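Local coordinates for protein ribonucleoside-diphosphate reductase subunit beta (Streptococcus sanguinis, PDB 4N83) that carries the dimanganese centre of the small subunit of a class Ib ribonucleotide reductase, an enzyme that probably makes deoxyribonucleotides from ribonucleotides for DNA synthesis, at residues Tyr235-Tyr240 with Gly244-Val249; Glu27-Asp32 with Ile93-Ser98; Ala260-Asn263 with Asp267-Phe270; Ser106-Leu111 with Asp118-Trp123. All coordinates share one frame; numbering follows the deposited sequence.

How the contacts relate
All four contacts belong to one helical fold of the ferritin clan. Contact 2 is fully buried: aromatic rings and a methionine pack beside the helix that gives E97 to the two manganese ions. Contact 4 uses the same helix, 84-111, further along and is also apolar; D32 of contact 2 and S106 of contact 4 probably share a hydrogen bond, and both contacts touch the second subunit. Contacts 1 and 3 lie toward the two ends of helix 246-263. Contact 1, partly buried, adds backbone hydrogen bonds to its packing, whereas contact 3 is a surface contact without any. Contact 1 also meets contact 4, where L239 packs on W123.

Contact 1: Tyr235-Tyr240 with Gly244-Val249; sequences YTESLY and GWTEEV
A helical (alpha-alpha) hairpin brings Y240, near the end of helix 211-240, against G244 and W245 of the turn and V249 in the first turn of helix 246-263. The carbonyl oxygen of Y240 takes both N-H groups of the turn: W245 N donates to Y240 O at 3.1 Å, and G244 N reaches Y240 O at 2.8 Å. G244 has a positive phi (85°), which favours glycine, and W245 is the N-cap residue of the second helix.

The rest is mostly apolar packing. V249 CG2 sits squarely over the middle of the Y240 ring, 3.6 Å from its centroid, in a CH-pi contact. W245 CE3 comes to the edge of the same ring, 3.7 Å from Y240 CD2. On the next turn back, T236 CG2 lies 3.5 Å from V249 CG1; CG2 stands anti to the backbone N, which aims it at V249, and OG1 bonds to E232 O. The E237 side chain crosses that of T246 at about a right angle, CG against CG2, and the E237 carboxylate forms a salt bridge with K250.

Around the hairpin, Y240 rests on L54 and V58 of helix 49-78 and hydrogen-bonds T167 through OH, while W245 and V249 pack on helix 162-173.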
loop_
_atom_site.group_PDB
_atom_site.type_symbol
_atom_site.label_atom_id
_atom_site.label_comp_id
_atom_site.label_asym_id
_atom_site.label_seq_id
_atom_site.Cartn_x
_atom_site.Cartn_y
_atom_site.Cartn_z
ATOM N N TYR A 235 -20.566 19.490 13.950
ATOM C CA TYR A 235 -19.462 18.804 14.628
ATOM C C TYR A 235 -18.481 19.797 15.260
ATOM O O TYR A 235 -17.905 19.521 16.313
ATOM C CB TYR A 235 -18.725 17.884 13.644
ATOM C CG TYR A 235 -17.585 17.090 14.254
ATOM C CD1 TYR A 235 -17.833 15.964 15.035
ATOM C CD2 TYR A 235 -16.261 17.461 14.042
ATOM C CE1 TYR A 235 -16.793 15.236 15.592
ATOM C CE2 TYR A 235 -15.214 16.739 14.593
ATOM C CZ TYR A 235 -15.486 15.627 15.367
ATOM O OH TYR A 235 -14.448 14.906 15.916
ATOM N N THR A 236 -18.294 20.944 14.610
ATOM C CA THR A 236 -17.432 22.004 15.135
ATOM C C THR A 236 -18.012 22.571 16.430
ATOM O O THR A 236 -17.311 22.677 17.437
ATOM C CB THR A 236 -17.256 23.147 14.111
ATOM O OG1 THR A 236 -16.760 22.618 12.875
ATOM C CG2 THR A 236 -16.284 24.201 14.627
ATOM N N GLU A 237 -19.295 22.926 16.395
ATOM C CA GLU A 237 -19.999 23.430 17.578
ATOM C C GLU A 237 -20.134 22.363 18.671
ATOM O O GLU A 237 -20.221 22.693 19.855
ATOM C CB GLU A 237 -21.379 23.976 17.191
ATOM C CG GLU A 237 -21.319 25.282 16.411
ATOM C CD GLU A 237 -22.673 25.736 15.897
ATOM O OE1 GLU A 237 -23.661 25.665 16.658
ATOM O OE2 GLU A 237 -22.745 26.184 14.732
ATOM N N SER A 238 -20.143 21.093 18.271
ATOM C CA SER A 238 -20.188 19.975 19.218
ATOM C C SER A 238 -18.899 19.832 20.038
ATOM O O SER A 238 -18.918 19.239 21.118
ATOM C CB SER A 238 -20.478 18.662 18.479
ATOM O OG SER A 238 -20.458 17.554 19.363
ATOM N N LEU A 239 -17.791 20.367 19.524
ATOM C CA LEU A 239 -16.490 20.268 20.189
ATOM C C LEU A 239 -15.985 21.604 20.740
ATOM O O LEU A 239 -15.646 21.703 21.920
ATOM C CB LEU A 239 -15.446 19.711 19.216
ATOM C CG LEU A 239 -15.590 18.257 18.761
ATOM C CD1 LEU A 239 -14.463 17.905 17.801
ATOM C CD2 LEU A 239 -15.604 17.306 19.950
ATOM N N TYR A 240 -15.944 22.622 19.884
ATOM C CA TYR A 240 -15.181 23.851 20.155
ATOM C C TYR A 240 -15.924 24.974 20.902
ATOM O O TYR A 240 -15.357 26.049 21.105
ATOM C CB TYR A 240 -14.623 24.405 18.835
ATOM C CG TYR A 240 -13.571 23.526 18.189
ATOM C CD1 TYR A 240 -13.914 22.590 17.215
ATOM C CD2 TYR A 240 -12.231 23.634 18.551
ATOM C CE1 TYR A 240 -12.953 21.788 16.622
ATOM C CE2 TYR A 240 -11.261 22.835 17.963
ATOM C CZ TYR A 240 -11.627 21.914 16.999
ATOM O OH TYR A 240 -10.669 21.120 16.414
ATOM N N GLY A 244 -14.021 27.578 23.101
ATOM C CA GLY A 244 -14.345 28.855 22.469
ATOM C C GLY A 244 -13.517 29.208 21.246
ATOM O O GLY A 244 -13.098 30.357 21.096
ATOM N N TRP A 245 -13.282 28.229 20.374
ATOM C CA TRP A 245 -12.622 28.472 19.083
ATOM C C TRP A 245 -13.552 28.122 17.914
ATOM O O TRP A 245 -13.084 27.873 16.802
ATOM C CB TRP A 245 -11.327 27.656 18.956
ATOM C CG TRP A 245 -10.420 27.691 20.156
ATOM C CD1 TRP A 245 -10.214 28.739 21.006
ATOM C CD2 TRP A 245 -9.569 26.630 20.614
ATOM N NE1 TRP A 245 -9.305 28.390 21.977
ATOM C CE2 TRP A 245 -8.890 27.104 21.758
ATOM C CE3 TRP A 245 -9.320 25.324 20.172
ATOM C CZ2 TRP A 245 -7.978 26.316 22.467
ATOM C CZ3 TRP A 245 -8.413 24.541 20.878
ATOM C CH2 TRP A 245 -7.753 25.042 22.013
ATOM N N THR A 246 -14.862 28.117 18.165
ATOM C CA THR A 246 -15.851 27.669 17.179
ATOM C C THR A 246 -15.804 28.474 15.881
ATOM O O THR A 246 -15.800 27.900 14.792
ATOM C CB THR A 246 -17.281 27.745 17.753
ATOM O OG1 THR A 246 -17.357 26.974 18.957
ATOM C CG2 THR A 246 -18.304 27.218 16.756
ATOM N N GLU A 247 -15.774 29.797 16.003
ATOM C CA GLU A 247 -15.780 30.680 14.835
ATOM C C GLU A 247 -14.446 30.691 14.083
ATOM O O GLU A 247 -14.409 31.022 12.898
ATOM C CB GLU A 247 -16.163 32.107 15.245
ATOM C CG GLU A 247 -17.581 32.240 15.785
ATOM C CD GLU A 247 -18.649 31.850 14.775
ATOM O OE1 GLU A 247 -18.411 31.989 13.557
ATOM O OE2 GLU A 247 -19.734 31.403 15.204
ATOM N N GLU A 248 -13.361 30.332 14.767
ATOM C CA GLU A 248 -12.044 30.229 14.130
ATOM C C GLU A 248 -11.923 28.966 13.275
ATOM O O GLU A 248 -11.295 28.992 12.215
ATOM C CB GLU A 248 -10.931 30.251 15.179
ATOM C CG GLU A 248 -10.784 31.580 15.901
ATOM C CD GLU A 248 -9.633 31.580 16.888
ATOM O OE1 GLU A 248 -8.758 32.464 16.783
ATOM O OE2 GLU A 248 -9.598 30.689 17.765
ATOM N N VAL A 249 -12.512 27.867 13.744
ATOM C CA VAL A 249 -12.526 26.605 12.992
ATOM C C VAL A 249 -13.402 26.737 11.743
ATOM O O VAL A 249 -13.091 26.168 10.695
ATOM C CB VAL A 249 -13.021 25.423 13.863
ATOM C CG1 VAL A 249 -13.191 24.158 13.028
ATOM C CG2 VAL A 249 -12.057 25.166 15.013
#

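Contact 2: Glu27-Asp32 with Ile93-Ser98; sequences EQFWLD and IQFMES. With MN (manganese (II) ion), chain J; MN (manganese (II) ion), chain I.
The F29 ring meets F95 across the contact: F29 CE1 comes in at the edge of the F95 ring, near its plane, 3.6 Å from F95 CE2. Relative to the F29 ring the approach is oblique. F29 also stacks on F29 of the second subunit. The indole of W30 has the backbone oxygen of Q28 at its edge, in plane, and takes the methyl of M96 obliquely beside its pyrrole part, with M96 CE 3.5 Å from W30 NE1 and 3.7 Å from W30 CD1.

M96 serves both aromatics. Its chain bends at chi2 (-49°) and again at chi3 (-53°), which folds the thioether back so that CE meets W30 while the sulfur lies obliquely to F29. M96 SD is 5.5 Å from the centroid of the F29 ring, 49° off the ring normal, a Met-aromatic contact.

The pair joins the extended chain after helix 16-27 to helix 84-111, one of the long helices of a ferritin-like bundle around a dinuclear metal site. One residue on from M96, E97 bridges the two manganese ions: E97 OE1 lies 2.2 Å from the ion of chain J, and OE2 binds the ion of chain I. D66, E157 and E191 are among its fellow ligands. All four touching side chains are buried. The indole N-H of W30 is satisfied by D190 OD2 on helix 178-206, and M96 touches D190 too. F95 packs on N92 of the second subunit.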
loop_
_atom_site.group_PDB
_atom_site.type_symbol
_atom_site.label_atom_id
_atom_site.label_comp_id
_atom_site.label_asym_id
_atom_site.label_seq_id
_atom_site.Cartn_x
_atom_site.Cartn_y
_atom_site.Cartn_z
ATOM N N GLU A 27 9.501 9.154 -1.296
ATOM C CA GLU A 27 10.461 9.983 -0.567
ATOM C C GLU A 27 9.846 10.549 0.717
ATOM O O GLU A 27 10.558 10.805 1.689
ATOM C CB GLU A 27 10.972 11.127 -1.449
ATOM C CG GLU A 27 11.966 10.699 -2.519
ATOM C CD GLU A 27 12.384 11.842 -3.432
ATOM O OE1 GLU A 27 11.610 12.812 -3.589
ATOM O OE2 GLU A 27 13.494 11.771 -4.000
ATOM N N GLN A 28 8.526 10.738 0.713
ATOM C CA GLN A 28 7.789 11.183 1.900
ATOM C C GLN A 28 7.280 10.014 2.759
ATOM O O GLN A 28 6.215 10.110 3.371
ATOM C CB GLN A 28 6.610 12.075 1.490
ATOM C CG GLN A 28 6.998 13.470 1.030
ATOM C CD GLN A 28 5.797 14.308 0.622
ATOM O OE1 GLN A 28 4.659 14.009 0.993
ATOM N NE2 GLN A 28 6.045 15.367 -0.142
ATOM N N PHE A 29 8.037 8.918 2.803
ATOM C CA PHE A 29 7.713 7.766 3.655
ATOM C C PHE A 29 8.082 8.073 5.108
ATOM O O PHE A 29 9.102 8.713 5.369
ATOM C CB PHE A 29 8.468 6.523 3.157
ATOM C CG PHE A 29 8.404 5.339 4.087
ATOM C CD1 PHE A 29 7.504 4.305 3.860
ATOM C CD2 PHE A 29 9.268 5.241 5.174
ATOM C CE1 PHE A 29 7.455 3.208 4.708
ATOM C CE2 PHE A 29 9.219 4.150 6.025
ATOM C CZ PHE A 29 8.312 3.131 5.792
ATOM N N TRP A 30 7.257 7.612 6.049
ATOM C CA TRP A 30 7.533 7.811 7.477
ATOM C C TRP A 30 6.780 6.829 8.378
ATOM O O TRP A 30 5.824 6.177 7.948
ATOM C CB TRP A 30 7.199 9.245 7.893
ATOM C CG TRP A 30 5.757 9.615 7.719
ATOM C CD1 TRP A 30 5.150 10.023 6.571
ATOM C CD2 TRP A 30 4.745 9.620 8.732
ATOM N NE1 TRP A 30 3.821 10.280 6.800
ATOM C CE2 TRP A 30 3.546 10.039 8.120
ATOM C CE3 TRP A 30 4.736 9.307 10.096
ATOM C CZ2 TRP A 30 2.346 10.156 8.827
ATOM C CZ3 TRP A 30 3.541 9.423 10.800
ATOM C CH2 TRP A 30 2.363 9.845 10.161
ATOM N N LEU A 31 7.229 6.739 9.630
ATOM C CA LEU A 31 6.606 5.879 10.637
ATOM C C LEU A 31 6.476 6.591 11.984
ATOM O O LEU A 31 7.323 7.401 12.359
ATOM C CB LEU A 31 7.414 4.589 10.818
ATOM C CG LEU A 31 7.283 3.524 9.726
ATOM C CD1 LEU A 31 8.316 2.427 9.934
ATOM C CD2 LEU A 31 5.879 2.937 9.696
ATOM N N ASP A 32 5.408 6.264 12.706
ATOM C CA ASP A 32 5.142 6.837 14.029
ATOM C C ASP A 32 6.141 6.385 15.099
ATOM O O ASP A 32 6.313 7.063 16.114
ATOM C CB ASP A 32 3.711 6.503 14.486
ATOM C CG ASP A 32 3.384 5.021 14.379
ATOM O OD1 ASP A 32 3.401 4.329 15.418
ATOM O OD2 ASP A 32 3.120 4.548 13.253
ATOM N N ILE A 93 -0.449 5.088 -1.795
ATOM C CA ILE A 93 -1.403 5.971 -1.123
ATOM C C ILE A 93 -2.153 5.208 -0.035
ATOM O O ILE A 93 -2.237 5.671 1.100
ATOM C CB ILE A 93 -2.421 6.590 -2.109
ATOM C CG1 ILE A 93 -1.721 7.577 -3.049
ATOM C CG2 ILE A 93 -3.540 7.301 -1.352
ATOM C CD1 ILE A 93 -2.509 7.933 -4.293
ATOM N N GLN A 94 -2.680 4.038 -0.388
ATOM C CA GLN A 94 -3.483 3.238 0.539
ATOM C C GLN A 94 -2.697 2.783 1.767
ATOM O O GLN A 94 -3.241 2.752 2.875
ATOM C CB GLN A 94 -4.067 2.016 -0.166
ATOM C CG GLN A 94 -5.131 1.309 0.656
ATOM C CD GLN A 94 -5.795 0.175 -0.094
ATOM O OE1 GLN A 94 -5.160 -0.505 -0.900
ATOM N NE2 GLN A 94 -7.084 -0.036 0.168
ATOM N N PHE A 95 -1.433 2.418 1.565
ATOM C CA PHE A 95 -0.554 2.042 2.674
ATOM C C PHE A 95 -0.332 3.215 3.630
ATOM O O PHE A 95 -0.426 3.052 4.847
ATOM C CB PHE A 95 0.789 1.514 2.159
ATOM C CG PHE A 95 1.888 1.548 3.185
ATOM C CD1 PHE A 95 1.762 0.860 4.385
ATOM C CD2 PHE A 95 3.049 2.271 2.951
ATOM C CE1 PHE A 95 2.771 0.900 5.333
ATOM C CE2 PHE A 95 4.063 2.309 3.892
ATOM C CZ PHE A 95 3.925 1.622 5.085
ATOM N N MET A 96 -0.042 4.391 3.080
ATOM C CA MET A 96 0.173 5.587 3.901
ATOM C C MET A 96 -1.091 6.010 4.653
ATOM O O MET A 96 -0.997 6.583 5.735
ATOM C CB MET A 96 0.705 6.752 3.053
ATOM C CG MET A 96 2.123 6.563 2.525
ATOM S SD MET A 96 3.332 6.043 3.764
ATOM C CE MET A 96 3.103 7.293 5.026
ATOM N N GLU A 97 -2.263 5.723 4.088
ATOM C CA GLU A 97 -3.528 5.990 4.778
ATOM C C GLU A 97 -3.673 5.110 6.027
ATOM O O GLU A 97 -4.269 5.533 7.018
ATOM C CB GLU A 97 -4.731 5.783 3.845
ATOM C CG GLU A 97 -4.781 6.703 2.627
ATOM C CD GLU A 97 -5.094 8.154 2.953
ATOM O OE1 GLU A 97 -5.145 8.519 4.146
ATOM O OE2 GLU A 97 -5.287 8.943 2.002
ATOM N N SER A 98 -3.127 3.896 5.973
ATOM C CA SER A 98 -3.084 3.009 7.144
ATOM C C SER A 98 -2.085 3.503 8.193
ATOM O O SER A 98 -2.322 3.354 9.393
ATOM C CB SER A 98 -2.751 1.563 6.744
ATOM O OG SER A 98 -3.919 0.845 6.382
HETATM MN MN MN J . -5.281 10.327 5.422
HETATM MN MN MN I . -5.565 10.638 0.708
#

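Contact 3: Ala260-Asn263 with Asp267-Phe270; sequences ALMN and DPLF
Van der Waals contact between a leucine branch and backbone atoms makes up most of this meeting of L261 with D267, P268 and L269. L261 CD1 lies 3.5 Å from D267 O and 3.6 Å from L269 N, so one methyl spans the chain on both sides of the proline. The rest of the leucine follows: its CB and CG, and its other methyl, CD2, all stay close to D267 O. CG stands anti to the carbonyl carbon (chi1 -76°), and from there the CD1 branch is carried out to the loop.

Contacts between side chains are fewer. L261 CD1 touches L269 CB at 3.7 Å. At the more exposed end, M262 sends its chain out with CG anti to the backbone N (chi1 -170°) and then turns at the sulfur (chi3 -71°), which brings its terminal methyl toward the proline ring; M262 CE and P268 CD are 4.2 Å apart, a loose approach.

Hydrogen bonds between 260-263 and 267-270 are absent. L261 and L269 share a neighbour in Y222 of helix 211-240, which puts the buried leucine between the loop and that helix.

The chemistry implies that the chain returning along the last turn of helix 246-263 is held here by non-directional van der Waals contact, much of it methyl against backbone, with L261 alone among the touching residues fully buried. The directional bonds come from N258, a turn earlier in the helix, whose OD1 accepts from F270 N and, weakly, from L269 N.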
loop_
_atom_site.group_PDB
_atom_site.type_symbol
_atom_site.label_atom_id
_atom_site.label_comp_id
_atom_site.label_asym_id
_atom_site.label_seq_id
_atom_site.Cartn_x
_atom_site.Cartn_y
_atom_site.Cartn_z
ATOM N N ALA A 260 -9.441 22.401 -1.724
ATOM C CA ALA A 260 -10.088 21.202 -2.259
ATOM C C ALA A 260 -10.698 21.491 -3.631
ATOM O O ALA A 260 -10.637 20.657 -4.536
ATOM C CB ALA A 260 -11.158 20.704 -1.299
ATOM N N LEU A 261 -11.288 22.678 -3.768
ATOM C CA LEU A 261 -11.793 23.156 -5.055
ATOM C C LEU A 261 -10.652 23.368 -6.050
ATOM O O LEU A 261 -10.756 22.979 -7.214
ATOM C CB LEU A 261 -12.570 24.469 -4.878
ATOM C CG LEU A 261 -13.983 24.353 -4.299
ATOM C CD1 LEU A 261 -14.398 25.635 -3.587
ATOM C CD2 LEU A 261 -14.979 23.999 -5.393
ATOM N N MET A 262 -9.567 23.980 -5.579
ATOM C CA MET A 262 -8.429 24.312 -6.437
ATOM C C MET A 262 -7.707 23.070 -6.959
ATOM O O MET A 262 -7.212 23.070 -8.087
ATOM C CB MET A 262 -7.445 25.216 -5.689
ATOM C CG MET A 262 -6.352 25.803 -6.571
ATOM S SD MET A 262 -5.752 27.398 -5.984
ATOM C CE MET A 262 -7.153 28.454 -6.361
ATOM N N ASN A 263 -7.648 22.020 -6.142
ATOM C CA ASN A 263 -7.072 20.745 -6.574
ATOM C C ASN A 263 -7.924 20.074 -7.650
ATOM O O ASN A 263 -7.389 19.512 -8.605
ATOM C CB ASN A 263 -6.897 19.790 -5.388
ATOM C CG ASN A 263 -5.829 20.248 -4.410
ATOM O OD1 ASN A 263 -5.940 20.013 -3.208
ATOM N ND2 ASN A 263 -4.787 20.897 -4.917
ATOM N N ASP A 267 -12.919 26.931 -8.985
ATOM C CA ASP A 267 -12.587 28.246 -8.443
ATOM C C ASP A 267 -12.854 28.302 -6.937
ATOM O O ASP A 267 -13.727 27.591 -6.438
ATOM C CB ASP A 267 -13.397 29.323 -9.169
ATOM C CG ASP A 267 -13.168 29.309 -10.672
ATOM O OD1 ASP A 267 -11.996 29.378 -11.096
ATOM O OD2 ASP A 267 -14.158 29.229 -11.428
ATOM N N PRO A 268 -12.100 29.149 -6.208
ATOM C CA PRO A 268 -12.272 29.273 -4.757
ATOM C C PRO A 268 -13.591 29.951 -4.385
ATOM O O PRO A 268 -13.856 31.071 -4.826
ATOM C CB PRO A 268 -11.077 30.134 -4.333
ATOM C CG PRO A 268 -10.737 30.931 -5.543
ATOM C CD PRO A 268 -11.035 30.037 -6.712
ATOM N N LEU A 269 -14.399 29.273 -3.572
ATOM C CA LEU A 269 -15.764 29.715 -3.282
ATOM C C LEU A 269 -15.807 30.840 -2.247
ATOM O O LEU A 269 -16.365 31.907 -2.508
ATOM C CB LEU A 269 -16.610 28.527 -2.806
ATOM C CG LEU A 269 -18.132 28.689 -2.847
ATOM C CD1 LEU A 269 -18.635 28.760 -4.282
ATOM C CD2 LEU A 269 -18.805 27.544 -2.104
ATOM N N PHE A 270 -15.211 30.601 -1.081
ATOM C CA PHE A 270 -15.299 31.534 0.047
ATOM C C PHE A 270 -14.266 32.661 -0.043
ATOM O O PHE A 270 -13.237 32.508 -0.702
ATOM C CB PHE A 270 -15.130 30.777 1.367
ATOM C CG PHE A 270 -16.188 29.738 1.607
ATOM C CD1 PHE A 270 -15.996 28.425 1.197
ATOM C CD2 PHE A 270 -17.379 30.074 2.236
ATOM C CE1 PHE A 270 -16.971 27.465 1.413
ATOM C CE2 PHE A 270 -18.358 29.118 2.455
ATOM C CZ PHE A 270 -18.153 27.812 2.045
#

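Contact 4: Ser106-Leu111 with Asp118-Trp123; sequences SIFSTL and DEIFAW
This is a small apolar contact between two successive helices, where F108 near the end of helix 84-111 faces I120 and F121 of helix 114-124. The backbones stay well apart, with F108 CA and I120 CA 9.3 Å from each other, and the side chains alone bridge the gap. The F108 ring does most of it, since its bond from the backbone points toward the other helix and CG lies anti to the carbonyl carbon (chi1 -59°).

Different atoms of the F108 ring have different partners. CD2 and CE2 meet F121: F108 CD2 is 4.1 Å from F121 CE2, and F108 CE2 is 4.2 Å from F121 CZ. The ring planes stand at 79° to each other with centroids 5.8 Å apart, an oblique aromatic pair. CD1 meets I120, whose terminal methyl CD1 stops 4.3 Å from F108 CD1, again obliquely. No polar atom bonds across the contact, and the separations are those of ordinary dispersion packing.

Polar side chains of the first helix find partners away from this contact. T110 OG1 donates back to S106 O one turn earlier at 3.1 Å, nearly along the C=O axis, while S109 OG hydrogen-bonds N11 of the second subunit.

F108 also lies about 4 Å, side chain to side chain, from Y104, the predicted active-site tyrosine, and packs on F59 of helix 49-78. I107 next to it turns to V180 and I183 of helix 178-206, and F121 packs on N9 of the second subunit, so this corner where helix 84-111 gives way to helix 114-124 reaches both the bundle and the dimer partner.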
loop_
_atom_site.group_PDB
_atom_site.type_symbol
_atom_site.label_atom_id
_atom_site.label_comp_id
_atom_site.label_asym_id
_atom_site.label_seq_id
_atom_site.Cartn_x
_atom_site.Cartn_y
_atom_site.Cartn_z
ATOM N N SER A 106 -0.579 5.624 18.500
ATOM C CA SER A 106 0.695 5.905 19.171
ATOM C C SER A 106 0.623 7.168 20.027
ATOM O O SER A 106 1.275 7.253 21.069
ATOM C CB SER A 106 1.820 6.047 18.146
ATOM O OG SER A 106 1.959 4.863 17.385
ATOM N N ILE A 107 -0.164 8.145 19.580
ATOM C CA ILE A 107 -0.399 9.369 20.348
ATOM C C ILE A 107 -1.172 9.042 21.621
ATOM O O ILE A 107 -0.823 9.513 22.703
ATOM C CB ILE A 107 -1.188 10.420 19.532
ATOM C CG1 ILE A 107 -0.358 10.907 18.338
ATOM C CG2 ILE A 107 -1.585 11.603 20.411
ATOM C CD1 ILE A 107 -1.163 11.656 17.297
ATOM N N PHE A 108 -2.219 8.230 21.480
ATOM C CA PHE A 108 -3.057 7.843 22.615
ATOM C C PHE A 108 -2.287 7.008 23.641
ATOM O O PHE A 108 -2.487 7.165 24.846
ATOM C CB PHE A 108 -4.294 7.055 22.154
ATOM C CG PHE A 108 -5.186 7.799 21.189
ATOM C CD1 PHE A 108 -5.546 9.123 21.417
ATOM C CD2 PHE A 108 -5.695 7.156 20.066
ATOM C CE1 PHE A 108 -6.373 9.795 20.530
ATOM C CE2 PHE A 108 -6.522 7.823 19.178
ATOM C CZ PHE A 108 -6.863 9.145 19.410
ATOM N N SER A 109 -1.412 6.127 23.159
ATOM C CA SER A 109 -0.656 5.228 24.035
ATOM C C SER A 109 0.249 5.979 25.010
ATOM O O SER A 109 0.300 5.645 26.194
ATOM C CB SER A 109 0.182 4.253 23.206
ATOM O OG SER A 109 -0.645 3.431 22.403
ATOM N N THR A 110 0.954 6.991 24.507
ATOM C CA THR A 110 1.881 7.770 25.327
ATOM C C THR A 110 1.130 8.713 26.267
ATOM O O THR A 110 1.351 8.694 27.478
ATOM C CB THR A 110 2.851 8.597 24.458
ATOM O OG1 THR A 110 3.320 7.803 23.363
ATOM C CG2 THR A 110 4.043 9.074 25.284
ATOM N N LEU A 111 0.242 9.526 25.701
ATOM C CA LEU A 111 -0.492 10.539 26.464
ATOM C C LEU A 111 -1.503 9.923 27.429
ATOM O O LEU A 111 -1.476 10.210 28.627
ATOM C CB LEU A 111 -1.217 11.514 25.524
ATOM C CG LEU A 111 -0.402 12.669 24.933
ATOM C CD1 LEU A 111 0.824 12.186 24.170
ATOM C CD2 LEU A 111 -1.290 13.521 24.036
ATOM N N ASP A 118 -10.096 3.416 25.575
ATOM C CA ASP A 118 -11.391 2.753 25.386
ATOM C C ASP A 118 -12.538 3.765 25.355
ATOM O O ASP A 118 -13.481 3.617 24.577
ATOM C CB ASP A 118 -11.647 1.729 26.498
ATOM C CG ASP A 118 -10.744 0.513 26.400
ATOM O OD1 ASP A 118 -10.651 -0.076 25.304
ATOM O OD2 ASP A 118 -10.137 0.137 27.426
ATOM N N GLU A 119 -12.446 4.786 26.206
ATOM C CA GLU A 119 -13.454 5.848 26.273
ATOM C C GLU A 119 -13.523 6.684 24.994
ATOM O O GLU A 119 -14.613 7.041 24.543
ATOM C CB GLU A 119 -13.196 6.768 27.473
ATOM C CG GLU A 119 -13.609 6.173 28.811
ATOM C CD GLU A 119 -13.463 7.151 29.963
ATOM O OE1 GLU A 119 -12.497 7.945 29.961
ATOM O OE2 GLU A 119 -14.314 7.122 30.877
ATOM N N ILE A 120 -12.365 6.996 24.418
ATOM C CA ILE A 120 -12.302 7.806 23.201
ATOM C C ILE A 120 -12.864 7.038 22.003
ATOM O O ILE A 120 -13.729 7.547 21.289
ATOM C CB ILE A 120 -10.861 8.276 22.904
ATOM C CG1 ILE A 120 -10.399 9.268 23.978
ATOM C CG2 ILE A 120 -10.773 8.929 21.527
ATOM C CD1 ILE A 120 -8.898 9.448 24.048
ATOM N N PHE A 121 -12.373 5.818 21.795
ATOM C CA PHE A 121 -12.828 4.981 20.675
ATOM C C PHE A 121 -14.322 4.662 20.749
ATOM O O PHE A 121 -14.991 4.579 19.718
ATOM C CB PHE A 121 -12.013 3.679 20.587
ATOM C CG PHE A 121 -10.706 3.829 19.857
ATOM C CD1 PHE A 121 -10.683 3.964 18.474
ATOM C CD2 PHE A 121 -9.500 3.834 20.546
ATOM C CE1 PHE A 121 -9.484 4.106 17.795
ATOM C CE2 PHE A 121 -8.296 3.974 19.871
ATOM C CZ PHE A 121 -8.288 4.109 18.494
ATOM N N ALA A 122 -14.839 4.491 21.964
ATOM C CA ALA A 122 -16.261 4.218 22.171
ATOM C C ALA A 122 -17.145 5.365 21.675
ATOM O O ALA A 122 -18.189 5.129 21.066
ATOM C CB ALA A 122 -16.537 3.941 23.642
ATOM N N TRP A 123 -16.717 6.599 21.935
ATOM C CA TRP A 123 -17.481 7.791 21.549
ATOM C C TRP A 123 -17.442 8.058 20.041
ATOM O O TRP A 123 -18.451 8.458 19.454
ATOM C CB TRP A 123 -16.969 9.019 22.311
ATOM C CG TRP A 123 -17.604 10.309 21.886
ATOM C CD1 TRP A 123 -18.840 10.769 22.233
ATOM C CD2 TRP A 123 -17.030 11.306 21.032
ATOM N NE1 TRP A 123 -19.072 11.991 21.648
ATOM C CE2 TRP A 123 -17.977 12.343 20.904
ATOM C CE3 TRP A 123 -15.807 11.421 20.361
ATOM C CZ2 TRP A 123 -17.738 13.484 20.137
ATOM C CZ3 TRP A 123 -15.572 12.553 19.593
ATOM C CH2 TRP A 123 -16.533 13.571 19.489
#